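PDB 3RE3: 2-C-methyl-D-erythritol 2,4-cyclodiphosphate synthase, which catalyses the cyclisation of 4-diphosphocytidyl-2-C-methyl-D-erythritol 2-phosphate to 2-C-methyl-D-erythritol 2,4-cyclodiphosphate with release of CMP, a step of non-mevalonate isoprenoid synthesis. Local coordinates for residues 14-18 with 149-153; 115-119 with 133-137. All blocks are in the same frame, centred on the assembly; numbering follows the deposited sequence. Where two conformers were deposited one is given.

Contact 1: residues 14-18 with 149-153; sequences VHKFT and EEGIA. With POP (pyrophosphate 2-), chain E.
In the four-stranded sheet of this YgbB-family fold, the outermost strand 6-16 pairs antiparallel with 151-161; the axes of 14-16 and 151-153 lie 4.6 Å apart, with N-to-C directions at 170°. His15 and Ile152 form the hydrogen-bonded pair (CA to CA 5.3 Å): His15 N donates to Ile152 O at 2.8 Å (169°) and Ile152 N to His15 O at 2.9 Å (156°). Val14 with Ala153 and Lys16 with Gly151 are the flanking non-hydrogen-bonded pairs. Past the strand end, Phe17 N still reaches Glu150 O at 3.1 Å (147°), while Lys16 N is satisfied by Glu141 OE1 of the second subunit. Glu149, at phi 64°, ends the preceding helix in a Schellman motif, and Glu150 forms a salt bridge with Arg148. Gly151 is fully extended (-180/-176); a CB there would lie 2.4 Å from His15 O. With chi1 at m, Phe17 swings its ring over to 149-152, Glu149 O lying at the ring edge, 3.3 Å from CD1, and Ile152 CG2 3.6 Å from CZ. The t rotamer of His15 leads its ring away from 149-153, CD2 3.3 Å from O5 of the pyrophosphate, whose O2 lies 2.6 Å from Val14 O. The pairing thus satisfies both backbone groups of His15, leaving its imidazole next to the bound pyrophosphate.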
# COMPACT_ATOMS: atom_id res chain seq x y z
N VAL A 14 0.39 9.39 -7.57
CA VAL A 14 1.17 10.52 -7.09
C VAL A 14 0.94 11.72 -7.98
O VAL A 14 0.89 11.59 -9.19
CB VAL A 14 2.67 10.22 -7.03
CG1 VAL A 14 3.45 11.50 -6.74
CG2 VAL A 14 2.95 9.19 -5.95
N HIS A 15 0.76 12.87 -7.35
CA HIS A 15 0.63 14.13 -8.05
C HIS A 15 1.75 15.06 -7.62
O HIS A 15 1.93 15.29 -6.42
CB HIS A 15 -0.70 14.79 -7.74
CG HIS A 15 -0.91 16.06 -8.49
ND1 HIS A 15 -1.29 17.24 -7.88
CD2 HIS A 15 -0.77 16.35 -9.80
CE1 HIS A 15 -1.39 18.19 -8.79
NE2 HIS A 15 -1.07 17.68 -9.97
N LYS A 16 2.50 15.58 -8.59
CA LYS A 16 3.49 16.61 -8.32
C LYS A 16 2.84 17.98 -8.39
O LYS A 16 2.19 18.32 -9.38
CB LYS A 16 4.67 16.52 -9.30
CG LYS A 16 5.53 17.79 -9.38
CD LYS A 16 6.93 17.55 -9.98
CE LYS A 16 6.88 17.13 -11.45
NZ LYS A 16 8.20 16.61 -11.95
N PHE A 17 2.98 18.76 -7.32
CA PHE A 17 2.52 20.15 -7.33
C PHE A 17 3.24 20.94 -8.41
O PHE A 17 4.46 20.82 -8.59
CB PHE A 17 2.78 20.82 -5.98
CG PHE A 17 1.95 20.28 -4.85
CD1 PHE A 17 2.56 19.75 -3.73
CD2 PHE A 17 0.56 20.30 -4.92
CE1 PHE A 17 1.80 19.25 -2.68
CE2 PHE A 17 -0.20 19.81 -3.88
CZ PHE A 17 0.42 19.28 -2.76
N THR A 18 2.47 21.78 -9.09
CA THR A 18 3.01 22.66 -10.13
C THR A 18 3.00 24.12 -9.68
O THR A 18 1.95 24.73 -9.54
CB THR A 18 2.17 22.55 -11.41
OG1 THR A 18 0.79 22.33 -11.05
CG2 THR A 18 2.65 21.38 -12.26
N GLU A 149 6.71 18.73 0.77
CA GLU A 149 5.57 19.31 0.08
C GLU A 149 5.77 19.41 -1.42
O GLU A 149 5.29 20.35 -2.05
CB GLU A 149 5.22 20.69 0.63
CG GLU A 149 4.92 20.73 2.11
CD GLU A 149 4.10 21.95 2.51
OE1 GLU A 149 3.45 22.57 1.63
OE2 GLU A 149 4.09 22.30 3.72
N GLU A 150 6.48 18.45 -1.99
CA GLU A 150 6.70 18.43 -3.43
C GLU A 150 5.52 17.82 -4.18
O GLU A 150 5.34 18.04 -5.38
CB GLU A 150 8.03 17.73 -3.77
CG GLU A 150 9.24 18.53 -3.26
CD GLU A 150 10.56 17.73 -3.22
OE1 GLU A 150 10.59 16.55 -3.63
OE2 GLU A 150 11.59 18.31 -2.77
N GLY A 151 4.69 17.08 -3.46
CA GLY A 151 3.55 16.41 -4.07
C GLY A 151 2.75 15.63 -3.06
O GLY A 151 3.03 15.68 -1.87
N ILE A 152 1.74 14.91 -3.55
CA ILE A 152 0.91 14.06 -2.71
C ILE A 152 0.65 12.71 -3.35
O ILE A 152 0.75 12.55 -4.57
CB ILE A 152 -0.44 14.70 -2.40
CG1 ILE A 152 -1.17 15.04 -3.69
CG2 ILE A 152 -0.26 15.96 -1.56
CD1 ILE A 152 -2.42 15.79 -3.46
N ALA A 153 0.30 11.73 -2.52
CA ALA A 153 -0.00 10.41 -3.01
C ALA A 153 -1.30 9.95 -2.40
O ALA A 153 -1.75 10.50 -1.39
CB ALA A 153 1.10 9.45 -2.65
P1 POP E . -0.19 10.40 -12.08
O1 POP E . -0.85 9.11 -12.53
O2 POP E . 1.07 10.06 -11.32
O3 POP E . 0.14 11.24 -13.28
O POP E . -1.21 11.21 -11.12
P2 POP E . -2.15 12.44 -11.61
O4 POP E . -3.24 12.63 -10.58
O5 POP E . -1.34 13.71 -11.74
O6 POP E . -2.80 12.11 -12.93

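Contact 2: residues 115-119 with 133-137; sequences IEKMR and INIKA
Arg119 ties the helix to the strand that is outermost within this chain: its NE donates to Ile133 O at 2.7 Å (165°), and its NH1 adds a weak bond to the same oxygen at 3.2 Å (134°). The contact joins helix and second strand of the beta-alpha-beta unit 96-105, 115-126, 133-138. Within the helix, Arg119 NH2 makes a weak salt bridge with Glu116 OE1 at 3.4 Å; NH1 also bonds weakly to Gly59 O of the third subunit. Asn134 OD1 sits over one face of the guanidinium, 4.3 Å from Arg119 NH1, but is hydrogen-bonded to Gly61 N of the third subunit. The segments run roughly antiparallel, at 153°, with axes 8.6 Å apart; the nearest CA pairs are Ile115 with Ile135 (6.6 Å) and Arg119 with Ile133 (6.5 Å). Ile135, with chi1 at m, points toward the helix; its CD1 lies 3.5 Å from both Met118 CB (selenomethionine) and Arg119 CG, so the aliphatic part of the arginine joins the apolar layer. Farther along, Ile115 CG1 approaches Ile135 CG2 at 4.0 Å and Ile115 CD1 reaches Ala137 CB at 4.2 Å.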
# COMPACT_ATOMS: atom_id res chain seq x y z
N ILE A 115 -13.03 16.11 3.33
CA ILE A 115 -13.13 14.66 3.19
C ILE A 115 -14.57 14.15 3.06
O ILE A 115 -14.88 13.35 2.17
CB ILE A 115 -12.39 13.97 4.36
CG1 ILE A 115 -10.91 13.81 4.01
CG2 ILE A 115 -13.00 12.60 4.71
CD1 ILE A 115 -10.04 13.52 5.22
N GLU A 116 -15.45 14.63 3.93
CA GLU A 116 -16.85 14.25 3.86
C GLU A 116 -17.47 14.66 2.52
O GLU A 116 -18.29 13.95 1.95
CB GLU A 116 -17.62 14.84 5.04
CG GLU A 116 -17.09 14.37 6.38
CD GLU A 116 -16.95 12.86 6.47
OE1 GLU A 116 -17.91 12.13 6.11
OE2 GLU A 116 -15.86 12.40 6.89
N LYS A 117 -17.07 15.81 2.01
CA LYS A 117 -17.53 16.21 0.70
C LYS A 117 -17.09 15.20 -0.33
O LYS A 117 -17.87 14.83 -1.20
CB LYS A 117 -17.03 17.61 0.34
CG LYS A 117 -17.89 18.73 0.88
CD LYS A 117 -17.39 20.10 0.45
CE LYS A 117 -16.09 20.49 1.17
NZ LYS A 117 -15.50 21.76 0.64
N MSE A 118 -15.83 14.75 -0.23
CA MSE A 118 -15.31 13.77 -1.17
C MSE A 118 -16.11 12.47 -1.10
O MSE A 118 -16.41 11.86 -2.12
CB MSE A 118 -13.85 13.46 -0.90
CG MSE A 118 -12.90 14.63 -1.04
SE MSE A 118 -11.09 14.02 -0.53
CE MSE A 118 -10.14 15.73 -0.62
N ARG A 119 -16.44 12.05 0.12
CA ARG A 119 -17.11 10.78 0.31
C ARG A 119 -18.50 10.83 -0.32
O ARG A 119 -18.91 9.88 -0.98
CB ARG A 119 -17.23 10.45 1.79
CG ARG A 119 -15.93 10.18 2.47
CD ARG A 119 -16.18 9.83 3.93
NE ARG A 119 -16.53 8.43 4.11
CZ ARG A 119 -17.20 7.96 5.16
NH1 ARG A 119 -17.45 6.66 5.25
NH2 ARG A 119 -17.61 8.78 6.11
N ILE A 133 -17.50 3.78 1.49
CA ILE A 133 -16.22 4.37 1.05
C ILE A 133 -15.53 5.26 2.08
O ILE A 133 -15.99 6.34 2.42
CB ILE A 133 -16.33 5.15 -0.29
CG1 ILE A 133 -15.04 5.95 -0.50
CG2 ILE A 133 -17.53 6.08 -0.30
CD1 ILE A 133 -14.83 6.39 -1.94
N ASN A 134 -14.39 4.80 2.56
CA ASN A 134 -13.67 5.47 3.61
C ASN A 134 -12.50 6.23 3.03
O ASN A 134 -11.78 5.71 2.17
CB ASN A 134 -13.16 4.45 4.62
CG ASN A 134 -12.81 5.06 5.93
OD1 ASN A 134 -13.68 5.25 6.78
ND2 ASN A 134 -11.54 5.39 6.11
N ILE A 135 -12.32 7.46 3.49
CA ILE A 135 -11.22 8.32 3.06
C ILE A 135 -10.54 8.87 4.29
O ILE A 135 -11.16 9.61 5.07
CB ILE A 135 -11.73 9.54 2.27
CG1 ILE A 135 -12.47 9.12 0.99
CG2 ILE A 135 -10.60 10.45 1.94
CD1 ILE A 135 -13.17 10.28 0.30
N LYS A 136 -9.27 8.51 4.48
CA LYS A 136 -8.49 9.09 5.58
C LYS A 136 -7.24 9.80 5.05
O LYS A 136 -6.76 9.51 3.96
CB LYS A 136 -8.12 8.02 6.61
CG LYS A 136 -7.51 6.78 6.00
CD LYS A 136 -7.26 5.73 7.05
CE LYS A 136 -7.88 4.44 6.62
NZ LYS A 136 -7.62 4.21 5.17
N ALA A 137 -6.71 10.75 5.82
CA ALA A 137 -5.51 11.47 5.39
C ALA A 137 -4.41 11.39 6.45
O ALA A 137 -4.67 11.65 7.63
CB ALA A 137 -5.84 12.91 5.07

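Both contacts belong to one mixed sheet, ordered 6-16, 151-161, 96-105, 133-138. Contact 1 pairs the first two strands, whereas contact 2 sets a helix against the last; strand 96-105 bridges them, its Ile105 bonding to the backbone of Ala153 and its Ile104 touching Ile135. The contact centres lie 19 Å apart, their nearest atoms about 7 Å. Contact 1 borders a pyrophosphate directly and meets the second subunit, consistent with the interface active sites of this trimeric family. Contact 2 meets the third subunit and lies farther off: the side chain of Ala137 is about 10 Å from a different bound pyrophosphate, that of Asn134 about 4 Å from a sodium ion.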